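Local coordinates for putative TetR-family transcriptional regulator (Bordetella parapertussis 12822, PDB 3CCY), which probably binds cis-regulatory DNA as a dimeric transcriptional regulator of the TetR family, most likely acting as a repressor, at residues E59-R63 with A118-Q123; F163-I167 with T189-F193; R22-F27 with D39-E45. The contacts are given in a common frame with arbitrary orientation. Residues are numbered along the deposited sequence.

Interaction 1: E59-R63 with A118-Q123; sequences EAVLR and ALPEDQ
Residues 59-63 form one turn near the start of helix 58-81, with the backbone bond from Arg63 N to Glu59 O at 2.7 Å. Residues 118-123 lead out of helix 87-115 and into helix 122-145. The CA atoms of Glu59 and Leu119 are 6.3 Å apart. Ala118 comes first, in a 3-10 conformation. Its CB lies 3.7 Å from CD2 of Leu62, a tp rotamer. Leu119 is extended (phi/psi -84/164) and its mt side chain lays CD2 against the side of the turn. Leu119 CD2 sits 3.9 Å from Leu62 CD2, 3.7 Å from Glu59 O and 4.1 Å from Arg63 CB. Pro120 packs by its CD, 3.5 Å from Glu59 OE2. Past Glu121 the chain is helical again, from Asp122 on. Gln123, with chi1 p, turns back toward Arg63. Arg63 NH2 donates a nearly straight hydrogen bond of 2.9 Å to Gln123 OE1, which lies near the guanidinium plane. The chi3 of Arg63 is p, after two t angles. Tyr32 touches Glu59, Leu62 and Ala118. The arrangement is an interface between the two domains of a TetR-family fold: the helix following the helix-turn-helix meets the connection between two helices of the C-terminal domain.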
ATOM      1  N   GLU A  59      10.541  14.330  15.581  1.00 40.23           N
ATOM      2  CA  GLU A  59      10.824  12.887  15.497  1.00 39.45           C
ATOM      3  C   GLU A  59      10.361  12.142  16.739  1.00 38.06           C
ATOM      4  O   GLU A  59       9.915  11.000  16.639  1.00 37.83           O
ATOM      5  CB  GLU A  59      12.318  12.624  15.276  1.00 39.75           C
ATOM      6  CG  GLU A  59      12.887  13.243  14.010  1.00 40.53           C
ATOM      7  CD  GLU A  59      14.362  12.931  13.811  1.00 41.22           C
ATOM      8  OE1 GLU A  59      15.182  13.260  14.705  1.00 43.07           O
ATOM      9  OE2 GLU A  59      14.704  12.368  12.745  1.00 44.26           O
ATOM     10  N   ALA A  60      10.471  12.792  17.898  1.00 36.47           N
ATOM     11  CA  ALA A  60      10.018  12.232  19.172  1.00 35.38           C
ATOM     12  C   ALA A  60       8.499  12.024  19.179  1.00 34.94           C
ATOM     13  O   ALA A  60       8.011  10.987  19.639  1.00 34.80           O
ATOM     14  CB  ALA A  60      10.448  13.128  20.338  1.00 35.17           C
ATOM     15  N   VAL A  61       7.762  13.011  18.663  1.00 33.96           N
ATOM     16  CA  VAL A  61       6.311  12.888  18.480  1.00 32.47           C
ATOM     17  C   VAL A  61       5.994  11.687  17.594  1.00 31.96           C
ATOM     18  O   VAL A  61       5.172  10.864  17.956  1.00 31.20           O
ATOM     19  CB  VAL A  61       5.685  14.180  17.898  1.00 32.41           C
ATOM     20  CG1 VAL A  61       4.178  14.021  17.727  1.00 32.07           C
ATOM     21  CG2 VAL A  61       5.989  15.375  18.801  1.00 31.84           C
ATOM     22  N   LEU A  62       6.680  11.582  16.457  1.00 31.57           N
ATOM     23  CA  LEU A  62       6.494  10.458  15.552  1.00 31.57           C
ATOM     24  C   LEU A  62       6.892   9.117  16.175  1.00 32.25           C
ATOM     25  O   LEU A  62       6.145   8.143  16.075  1.00 31.44           O
ATOM     26  CB  LEU A  62       7.237  10.676  14.217  1.00 31.39           C
ATOM     27  CG  LEU A  62       7.164   9.569  13.150  1.00 31.29           C
ATOM     28  CD1 LEU A  62       5.742   9.299  12.669  1.00 31.23           C
ATOM     29  CD2 LEU A  62       8.039   9.854  11.957  1.00 30.97           C
ATOM     30  N   ARG A  63       8.061   9.067  16.804  1.00 32.82           N
ATOM     31  CA  ARG A  63       8.578   7.820  17.353  1.00 34.52           C
ATOM     32  C   ARG A  63       7.616   7.280  18.405  1.00 34.33           C
ATOM     33  O   ARG A  63       7.291   6.093  18.392  1.00 34.40           O
ATOM     34  CB  ARG A  63      10.000   7.999  17.915  1.00 34.28           C
ATOM     35  CG  ARG A  63      10.627   6.716  18.490  1.00 35.68           C
ATOM     36  CD  ARG A  63      11.958   6.976  19.195  1.00 36.46           C
ATOM     37  NE  ARG A  63      11.844   7.895  20.333  1.00 41.85           N
ATOM     38  CZ  ARG A  63      12.421   9.100  20.414  1.00 43.07           C
ATOM     39  NH1 ARG A  63      12.252   9.840  21.503  1.00 43.52           N
ATOM     40  NH2 ARG A  63      13.169   9.576  19.421  1.00 43.95           N
ATOM     41  N   ALA A 118      10.779   8.510   7.998  1.00 57.88           N
ATOM     42  CA  ALA A 118      11.062   9.845   8.523  1.00 57.77           C
ATOM     43  C   ALA A 118      11.945   9.808   9.772  1.00 57.68           C
ATOM     44  O   ALA A 118      12.505  10.825  10.175  1.00 57.58           O
ATOM     45  CB  ALA A 118       9.765  10.582   8.802  1.00 57.85           C
ATOM     46  N   LEU A 119      12.070   8.625  10.369  1.00 57.67           N
ATOM     47  CA  LEU A 119      12.885   8.422  11.567  1.00 57.69           C
ATOM     48  C   LEU A 119      14.373   8.195  11.234  1.00 58.09           C
ATOM     49  O   LEU A 119      14.700   7.935  10.072  1.00 58.10           O
ATOM     50  CB  LEU A 119      12.321   7.252  12.383  1.00 57.33           C
ATOM     51  CG  LEU A 119      10.988   7.542  13.078  1.00 56.75           C
ATOM     52  CD1 LEU A 119      10.495   6.325  13.821  1.00 54.52           C
ATOM     53  CD2 LEU A 119      11.110   8.749  14.024  1.00 55.26           C
ATOM     54  N   PRO A 120      15.275   8.334  12.242  1.00 58.43           N
ATOM     55  CA  PRO A 120      16.701   7.950  12.136  1.00 58.77           C
ATOM     56  C   PRO A 120      16.942   6.474  11.751  1.00 58.97           C
ATOM     57  O   PRO A 120      16.233   5.935  10.897  1.00 59.24           O
ATOM     58  CB  PRO A 120      17.251   8.237  13.543  1.00 58.63           C
ATOM     59  CG  PRO A 120      16.339   9.250  14.111  1.00 58.67           C
ATOM     60  CD  PRO A 120      14.980   8.946  13.554  1.00 58.40           C
ATOM     61  N   GLU A 121      17.940   5.833  12.360  1.00 59.09           N
ATOM     62  CA  GLU A 121      18.274   4.453  12.000  1.00 59.13           C
ATOM     63  C   GLU A 121      18.026   3.438  13.100  1.00 58.80           C
ATOM     64  O   GLU A 121      17.453   2.379  12.846  1.00 58.83           O
ATOM     65  CB  GLU A 121      19.706   4.335  11.465  1.00 59.48           C
ATOM     66  CG  GLU A 121      19.847   4.746   9.999  1.00 60.70           C
ATOM     67  CD  GLU A 121      18.710   4.224   9.122  1.00 62.15           C
ATOM     68  OE1 GLU A 121      17.881   5.050   8.676  1.00 62.42           O
ATOM     69  OE2 GLU A 121      18.638   2.993   8.891  1.00 62.28           O
ATOM     70  N   ASP A 122      18.456   3.763  14.315  1.00 58.29           N
ATOM     71  CA  ASP A 122      18.291   2.864  15.459  1.00 57.76           C
ATOM     72  C   ASP A 122      16.815   2.624  15.829  1.00 57.05           C
ATOM     73  O   ASP A 122      16.411   1.485  16.094  1.00 56.93           O
ATOM     74  CB  ASP A 122      19.099   3.360  16.675  1.00 58.10           C
ATOM     75  CG  ASP A 122      18.983   4.871  16.899  1.00 59.09           C
ATOM     76  OD1 ASP A 122      19.644   5.644  16.163  1.00 60.11           O
ATOM     77  OD2 ASP A 122      18.246   5.285  17.826  1.00 59.61           O
ATOM     78  N   GLN A 123      16.020   3.695  15.838  1.00 55.95           N
ATOM     79  CA  GLN A 123      14.614   3.597  16.234  1.00 54.85           C
ATOM     80  C   GLN A 123      13.752   3.088  15.090  1.00 53.60           C
ATOM     81  O   GLN A 123      12.736   2.431  15.315  1.00 53.14           O
ATOM     82  CB  GLN A 123      14.086   4.919  16.823  1.00 55.26           C
ATOM     83  CG  GLN A 123      14.309   6.163  15.966  1.00 55.80           C
ATOM     84  CD  GLN A 123      14.505   7.420  16.795  1.00 56.27           C
ATOM     85  OE1 GLN A 123      13.595   8.237  16.931  1.00 56.03           O
ATOM     86  NE2 GLN A 123      15.701   7.584  17.353  1.00 57.35           N
TER

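Interaction 2: F163-I167 with T189-F193; sequences FFGMI and TVQLF
Phe193, Met166 and Thr189 lose the most surface in this contact between helices 153-168 and 182-195. Both segments are helical throughout. Their local axes come within 11.3 Å at an angle of 148°, so they run roughly antiparallel. The CA of Phe163 lies 7.2 Å from that of Phe193, and the CA of Met166 lies 7.5 Å from that of Thr189. Phe193 has chi1 t and chi2 74°. Phe163, also with chi1 t, turns the edge of its ring to the face of Phe193. The centroids are 5.5 Å apart and the planes meet at 67°, a T-shaped pair. Phe163 CB also makes a CH-pi contact, 4.1 Å from the centroid of the Phe193 ring. Met166 is a selenomethionine with chi1 m and chi2 t. Its SE is 5.5 Å from the same centroid, in an oblique Met-aromatic contact. Thr189, with chi1 m, points its CG2 into the interface. This methyl is 3.9 Å from Met166 SE, 3.9 Å from Ile167 CG2 and 4.0 Å from Phe163 CE1. Thr189 OG1 is hydrogen-bonded to Leu185 O in its own helix. The ring of Tyr197 of the second subunit meets that of Phe193, and Met166 packs on Met166 of that subunit. The contact is thus part of the dimer interface. No hydrogen bond joins the two segments, so their contact is apolar, made by aromatic, selenium-aromatic and methyl contacts.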
ATOM      1  N   PHE A 163      -1.056 -11.461   1.355  1.00 30.78           N
ATOM      2  CA  PHE A 163      -2.098 -11.215   2.305  1.00 32.95           C
ATOM      3  C   PHE A 163      -2.039  -9.806   2.939  1.00 32.33           C
ATOM      4  O   PHE A 163      -3.060  -9.127   2.955  1.00 32.27           O
ATOM      5  CB  PHE A 163      -2.130 -12.265   3.400  1.00 33.39           C
ATOM      6  CG  PHE A 163      -3.045 -11.866   4.506  1.00 38.04           C
ATOM      7  CD1 PHE A 163      -4.425 -12.001   4.344  1.00 42.40           C
ATOM      8  CD2 PHE A 163      -2.551 -11.221   5.633  1.00 38.90           C
ATOM      9  CE1 PHE A 163      -5.300 -11.554   5.330  1.00 42.61           C
ATOM     10  CE2 PHE A 163      -3.435 -10.760   6.606  1.00 44.01           C
ATOM     11  CZ  PHE A 163      -4.793 -10.939   6.436  1.00 39.49           C
ATOM     12  N   PHE A 164      -0.898  -9.434   3.540  1.00 31.56           N
ATOM     13  CA  PHE A 164      -0.738  -8.066   4.095  1.00 33.02           C
ATOM     14  C   PHE A 164      -1.118  -6.921   3.161  1.00 32.29           C
ATOM     15  O   PHE A 164      -1.727  -5.943   3.572  1.00 33.13           O
ATOM     16  CB  PHE A 164       0.650  -7.836   4.691  1.00 33.39           C
ATOM     17  CG  PHE A 164       0.725  -8.260   6.138  1.00 36.99           C
ATOM     18  CD1 PHE A 164      -0.010  -7.579   7.110  1.00 37.31           C
ATOM     19  CD2 PHE A 164       1.459  -9.380   6.517  1.00 36.76           C
ATOM     20  CE1 PHE A 164       0.020  -7.978   8.464  1.00 39.97           C
ATOM     21  CE2 PHE A 164       1.482  -9.790   7.869  1.00 36.67           C
ATOM     22  CZ  PHE A 164       0.771  -9.088   8.827  1.00 35.46           C
ATOM     23  N   GLY A 165      -0.718  -7.038   1.917  1.00 32.00           N
ATOM     24  CA  GLY A 165      -1.149  -6.118   0.852  1.00 30.61           C
ATOM     25  C   GLY A 165      -2.648  -5.913   0.787  1.00 31.73           C
ATOM     26  O   GLY A 165      -3.089  -4.766   0.693  1.00 28.83           O
HETATM   27  N   MSE A 166      -3.431  -6.999   0.782  1.00 31.84           N
HETATM   28  CA  MSE A 166      -4.901  -6.856   0.783  1.00 36.57           C
HETATM   29  C   MSE A 166      -5.404  -5.977   1.885  1.00 33.49           C
HETATM   30  O   MSE A 166      -6.268  -5.127   1.650  1.00 32.81           O
HETATM   31  CB  MSE A 166      -5.623  -8.186   1.019  1.00 35.61           C
HETATM   32  CG  MSE A 166      -5.405  -9.197  -0.013  1.00 40.85           C
HETATM   33 SE   MSE A 166      -6.646 -10.709   0.416  0.80 49.42          SE
HETATM   34  CE  MSE A 166      -5.461 -12.057   0.294  1.00 44.34           C
ATOM     35  N   ILE A 167      -4.948  -6.258   3.115  1.00 33.29           N
ATOM     36  CA  ILE A 167      -5.424  -5.477   4.266  1.00 33.04           C
ATOM     37  C   ILE A 167      -4.730  -4.138   4.479  1.00 33.06           C
ATOM     38  O   ILE A 167      -5.372  -3.211   4.916  1.00 34.22           O
ATOM     39  CB  ILE A 167      -5.421  -6.285   5.622  1.00 33.99           C
ATOM     40  CG1 ILE A 167      -4.050  -6.855   5.994  1.00 28.14           C
ATOM     41  CG2 ILE A 167      -6.488  -7.369   5.624  1.00 34.43           C
ATOM     42  CD1 ILE A 167      -4.059  -7.202   7.511  1.00 35.44           C
ATOM     43  N   THR A 189     -12.349 -10.727   3.156  1.00 30.79           N
ATOM     44  CA  THR A 189     -10.887 -10.884   2.966  1.00 31.96           C
ATOM     45  C   THR A 189     -10.400 -12.330   3.250  1.00 31.48           C
ATOM     46  O   THR A 189      -9.683 -12.948   2.453  1.00 30.34           O
ATOM     47  CB  THR A 189     -10.139  -9.895   3.866  1.00 32.08           C
ATOM     48  OG1 THR A 189     -10.558  -8.569   3.509  1.00 31.87           O
ATOM     49  CG2 THR A 189      -8.608 -10.031   3.715  1.00 35.19           C
ATOM     50  N   VAL A 190     -10.828 -12.872   4.365  1.00 30.80           N
ATOM     51  CA  VAL A 190     -10.498 -14.255   4.700  1.00 31.31           C
ATOM     52  C   VAL A 190     -11.124 -15.305   3.785  1.00 31.52           C
ATOM     53  O   VAL A 190     -10.429 -16.244   3.370  1.00 30.69           O
ATOM     54  CB  VAL A 190     -10.861 -14.545   6.176  1.00 32.51           C
ATOM     55  CG1 VAL A 190     -10.666 -16.027   6.524  1.00 30.09           C
ATOM     56  CG2 VAL A 190      -9.989 -13.685   7.087  1.00 30.14           C
ATOM     57  N   GLN A 191     -12.427 -15.183   3.489  1.00 30.71           N
ATOM     58  CA  GLN A 191     -13.070 -16.118   2.541  1.00 32.57           C
ATOM     59  C   GLN A 191     -12.298 -16.108   1.182  1.00 31.15           C
ATOM     60  O   GLN A 191     -12.008 -17.158   0.609  1.00 30.42           O
ATOM     61  CB  GLN A 191     -14.583 -15.742   2.314  1.00 31.39           C
ATOM     62  CG  GLN A 191     -15.498 -15.959   3.580  1.00 35.85           C
ATOM     63  CD  GLN A 191     -16.833 -15.119   3.551  1.00 38.94           C
ATOM     64  OE1 GLN A 191     -17.199 -14.497   2.511  1.00 44.48           O
ATOM     65  NE2 GLN A 191     -17.540 -15.083   4.711  1.00 44.38           N
ATOM     66  N   LEU A 192     -12.014 -14.910   0.662  1.00 29.98           N
ATOM     67  CA  LEU A 192     -11.318 -14.769  -0.616  0.50 29.81           C
ATOM     68  C   LEU A 192      -9.919 -15.392  -0.542  1.00 30.09           C
ATOM     69  O   LEU A 192      -9.552 -16.229  -1.407  1.00 30.34           O
ATOM     70  CB  LEU A 192     -11.204 -13.285  -1.010  0.50 29.18           C
ATOM     71  CG  LEU A 192     -12.455 -12.518  -1.472  0.50 28.11           C
ATOM     72  CD1 LEU A 192     -12.217 -10.997  -1.321  0.50 23.96           C
ATOM     73  CD2 LEU A 192     -12.772 -12.835  -2.937  0.50 25.50           C
ATOM     74  N   PHE A 193      -9.139 -14.971   0.454  1.00 30.03           N
ATOM     75  CA  PHE A 193      -7.732 -15.421   0.589  1.00 30.98           C
ATOM     76  C   PHE A 193      -7.648 -16.943   0.808  1.00 31.95           C
ATOM     77  O   PHE A 193      -6.878 -17.599   0.147  1.00 32.24           O
ATOM     78  CB  PHE A 193      -6.962 -14.694   1.718  1.00 31.66           C
ATOM     79  CG  PHE A 193      -5.474 -15.044   1.733  1.00 35.15           C
ATOM     80  CD1 PHE A 193      -4.624 -14.533   0.762  1.00 38.78           C
ATOM     81  CD2 PHE A 193      -4.960 -15.927   2.668  1.00 35.35           C
ATOM     82  CE1 PHE A 193      -3.258 -14.878   0.731  1.00 38.89           C
ATOM     83  CE2 PHE A 193      -3.601 -16.271   2.638  1.00 37.14           C
ATOM     84  CZ  PHE A 193      -2.770 -15.741   1.665  1.00 35.49           C
TER

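Interaction 3: R22-F27 with D39-E45; sequences RAAAMF and DIARACE
Arg22 NE donates a hydrogen bond of 2.9 Å to Ala43 O, near the end of the first helix of the predicted helix-turn-helix. The Arg22 chi1, chi2 and chi3 all lie between rotamer wells as the side chain reaches across. Within 39-45, Arg42 NH2 and Asp39 OD1 form a salt bridge of 3.1 Å, while Asp39 OD2 accepts a hydrogen bond from Ser36 N. Arg22 NH2 is 4.2 Å from Glu45 OE1, beyond a salt bridge. Glu45 has positive phi (40/63), where the chain turns after the helix. Arg22 NH2 also lies 3.7 Å from Cys44 CA, and Arg22 CG lies 3.7 Å from Ala43 CB. The axes of 22-27 and 39-43 approach to 9.9 Å at 127°. The CA of Ala23 is 6.0 Å from that of Ile40, and the CA of Arg22 is 6.6 Å from that of Ala43. Ile40 (mt) packs its CG1 4.3 Å from Ala23 CB and its CD1 4.3 Å from Phe27 CZ. Val61 and Met65 of helix 58-81 also pack on Ala23, so three helices meet here. Selenomethionine Met26 (mtm) fits between Ile40 and Ala43. Its CE lies 3.8 Å from Ile40 CG1 and 3.4 Å from Ala43 CB.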
ATOM      1  N   ARG A  22      -3.384  15.124  17.400  1.00 40.87           N
ATOM      2  CA  ARG A  22      -3.455  16.178  16.391  1.00 39.71           C
ATOM      3  C   ARG A  22      -2.336  16.042  15.342  1.00 38.48           C
ATOM      4  O   ARG A  22      -2.570  16.266  14.148  1.00 38.24           O
ATOM      5  CB  ARG A  22      -3.469  17.566  17.057  1.00 40.28           C
ATOM      6  CG  ARG A  22      -4.604  18.463  16.574  1.00 41.62           C
ATOM      7  CD  ARG A  22      -5.856  18.363  17.453  1.00 44.98           C
ATOM      8  NE  ARG A  22      -5.990  19.524  18.344  1.00 47.56           N
ATOM      9  CZ  ARG A  22      -6.985  19.720  19.213  1.00 47.76           C
ATOM     10  NH1 ARG A  22      -7.967  18.830  19.335  1.00 48.33           N
ATOM     11  NH2 ARG A  22      -6.994  20.809  19.965  1.00 46.20           N
ATOM     12  N   ALA A  23      -1.139  15.654  15.794  1.00 36.91           N
ATOM     13  CA  ALA A  23      -0.004  15.354  14.911  1.00 35.67           C
ATOM     14  C   ALA A  23      -0.277  14.173  13.983  1.00 35.10           C
ATOM     15  O   ALA A  23       0.031  14.229  12.786  1.00 34.31           O
ATOM     16  CB  ALA A  23       1.236  15.069  15.728  1.00 35.96           C
ATOM     17  N   ALA A  24      -0.832  13.103  14.547  1.00 33.98           N
ATOM     18  CA  ALA A  24      -1.198  11.920  13.763  1.00 33.98           C
ATOM     19  C   ALA A  24      -2.095  12.320  12.597  1.00 34.05           C
ATOM     20  O   ALA A  24      -1.853  11.919  11.462  1.00 34.30           O
ATOM     21  CB  ALA A  24      -1.878  10.889  14.643  1.00 33.27           C
ATOM     22  N   ALA A  25      -3.108  13.139  12.870  1.00 34.66           N
ATOM     23  CA  ALA A  25      -4.006  13.595  11.810  1.00 35.94           C
ATOM     24  C   ALA A  25      -3.275  14.348  10.682  1.00 36.56           C
ATOM     25  O   ALA A  25      -3.508  14.090   9.503  1.00 37.08           O
ATOM     26  CB  ALA A  25      -5.149  14.424  12.383  1.00 35.70           C
HETATM   27  N   MSE A  26      -2.367  15.249  11.033  1.00 37.24           N
HETATM   28  CA  MSE A  26      -1.634  15.989  10.006  1.00 38.13           C
HETATM   29  C   MSE A  26      -0.627  15.150   9.221  1.00 38.95           C
HETATM   30  O   MSE A  26      -0.566  15.250   7.992  1.00 39.13           O
HETATM   31  CB  MSE A  26      -0.978  17.222  10.601  1.00 38.04           C
HETATM   32  CG  MSE A  26      -1.956  18.376  10.719  1.00 38.12           C
HETATM   33 SE   MSE A  26      -1.187  19.965  11.478  0.50 38.46          SE
HETATM   34  CE  MSE A  26      -1.066  19.359  13.329  1.00 38.20           C
ATOM     35  N   PHE A  27       0.145  14.318   9.926  1.00 39.65           N
ATOM     36  CA  PHE A  27       1.105  13.413   9.286  1.00 40.72           C
ATOM     37  C   PHE A  27       0.420  12.489   8.274  1.00 42.08           C
ATOM     38  O   PHE A  27       1.049  12.042   7.304  1.00 42.30           O
ATOM     39  CB  PHE A  27       1.830  12.540  10.321  1.00 40.37           C
ATOM     40  CG  PHE A  27       2.748  13.294  11.268  1.00 39.53           C
ATOM     41  CD1 PHE A  27       3.152  14.599  11.016  1.00 38.93           C
ATOM     42  CD2 PHE A  27       3.245  12.649  12.396  1.00 39.45           C
ATOM     43  CE1 PHE A  27       4.006  15.264  11.895  1.00 39.13           C
ATOM     44  CE2 PHE A  27       4.098  13.299  13.277  1.00 37.47           C
ATOM     45  CZ  PHE A  27       4.480  14.614  13.024  1.00 39.45           C
ATOM     46  N   ASP A  39       2.996  24.071  12.922  1.00 43.55           N
ATOM     47  CA  ASP A  39       1.680  23.546  12.522  1.00 43.50           C
ATOM     48  C   ASP A  39       0.977  22.808  13.672  1.00 43.36           C
ATOM     49  O   ASP A  39      -0.214  23.018  13.919  1.00 43.27           O
ATOM     50  CB  ASP A  39       1.826  22.591  11.329  1.00 43.64           C
ATOM     51  CG  ASP A  39       2.217  23.299  10.042  1.00 43.83           C
ATOM     52  OD1 ASP A  39       1.894  24.494   9.885  1.00 46.07           O
ATOM     53  OD2 ASP A  39       2.835  22.647   9.170  1.00 44.51           O
ATOM     54  N   ILE A  40       1.727  21.944  14.367  1.00 43.24           N
ATOM     55  CA  ILE A  40       1.225  21.213  15.537  1.00 43.21           C
ATOM     56  C   ILE A  40       0.888  22.166  16.697  1.00 43.66           C
ATOM     57  O   ILE A  40      -0.234  21.971  17.295  1.00 43.82           O
ATOM     58  CB  ILE A  40       2.230  20.115  15.974  1.00 43.01           C
ATOM     59  CG1 ILE A  40       2.469  19.096  14.818  1.00 42.84           C
ATOM     60  CG2 ILE A  40       1.728  19.371  17.277  1.00 42.42           C
ATOM     61  CD1 ILE A  40       3.891  18.423  14.941  1.00 42.75           C
ATOM     62  N   ALA A  41       1.816  23.111  16.979  1.00 44.34           N
ATOM     63  CA  ALA A  41       1.619  24.029  18.081  1.00 44.74           C
ATOM     64  C   ALA A  41       0.249  24.693  18.004  1.00 45.14           C
ATOM     65  O   ALA A  41      -0.507  24.705  19.001  1.00 44.95           O
ATOM     66  CB  ALA A  41       2.775  25.059  18.120  1.00 44.70           C
ATOM     67  N   ARG A  42      -0.084  25.178  16.777  1.00 45.80           N
ATOM     68  CA  ARG A  42      -1.328  25.903  16.539  1.00 46.74           C
ATOM     69  C   ARG A  42      -2.539  25.008  16.227  1.00 47.18           C
ATOM     70  O   ARG A  42      -3.671  25.494  16.203  1.00 47.08           O
ATOM     71  CB  ARG A  42      -1.128  26.957  15.449  1.00 46.66           C
ATOM     72  CG  ARG A  42      -0.218  28.137  15.861  1.00 47.54           C
ATOM     73  CD  ARG A  42       0.312  28.886  14.638  1.00 47.29           C
ATOM     74  NE  ARG A  42       0.852  27.972  13.622  1.00 49.72           N
ATOM     75  CZ  ARG A  42       0.174  27.513  12.566  1.00 49.57           C
ATOM     76  NH1 ARG A  42      -1.085  27.886  12.353  1.00 49.65           N
ATOM     77  NH2 ARG A  42       0.759  26.680  11.712  1.00 49.68           N
ATOM     78  N   ALA A  43      -2.315  23.711  16.001  1.00 47.83           N
ATOM     79  CA  ALA A  43      -3.434  22.775  15.867  1.00 48.56           C
ATOM     80  C   ALA A  43      -4.013  22.433  17.240  1.00 49.21           C
ATOM     81  O   ALA A  43      -5.211  22.160  17.366  1.00 49.42           O
ATOM     82  CB  ALA A  43      -3.020  21.511  15.126  1.00 48.41           C
ATOM     83  N   CYS A  44      -3.158  22.454  18.262  1.00 49.85           N
ATOM     84  CA  CYS A  44      -3.593  22.279  19.643  1.00 50.82           C
ATOM     85  C   CYS A  44      -3.946  23.643  20.217  1.00 51.55           C
ATOM     86  O   CYS A  44      -4.027  23.817  21.440  1.00 51.28           O
ATOM     87  CB  CYS A  44      -2.490  21.621  20.468  1.00 50.68           C
ATOM     88  SG  CYS A  44      -1.941  20.036  19.789  1.00 52.41           S
ATOM     89  N   GLU A  45      -4.162  24.598  19.308  1.00 52.47           N
ATOM     90  CA  GLU A  45      -4.378  26.003  19.635  1.00 53.66           C
ATOM     91  C   GLU A  45      -3.433  26.385  20.768  1.00 54.07           C
ATOM     92  O   GLU A  45      -3.872  26.714  21.871  1.00 54.24           O
ATOM     93  CB  GLU A  45      -5.853  26.262  19.992  1.00 53.72           C
ATOM     94  CG  GLU A  45      -6.815  26.064  18.811  1.00 54.46           C
ATOM     95  CD  GLU A  45      -8.217  25.638  19.234  1.00 55.12           C
ATOM     96  OE1 GLU A  45      -8.654  24.536  18.826  1.00 55.42           O
ATOM     97  OE2 GLU A  45      -8.877  26.401  19.973  1.00 54.97           O
TER

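Along the chain, interaction 3 closes before interaction 1 opens, and interaction 2 comes last. Interactions 1 and 3 are neighbours, with centres about 17 Å apart. They touch directly: Val61 CG1 packs 3.7 Å from Ala23 CB, and Leu62 CD1 packs 4.2 Å from Phe27 CD2. Helix 58-81 therefore joins the core of the putative DNA-binding domain to the contact with the C-terminal domain. Interaction 2 is remote, its centre about 30 Å from that of interaction 1 and about 33 Å from that of interaction 3. It lies across the chain's centre, beside the second subunit. The DNA-binding end and the dimerising end are thus separate, as in other TetR-family regulators.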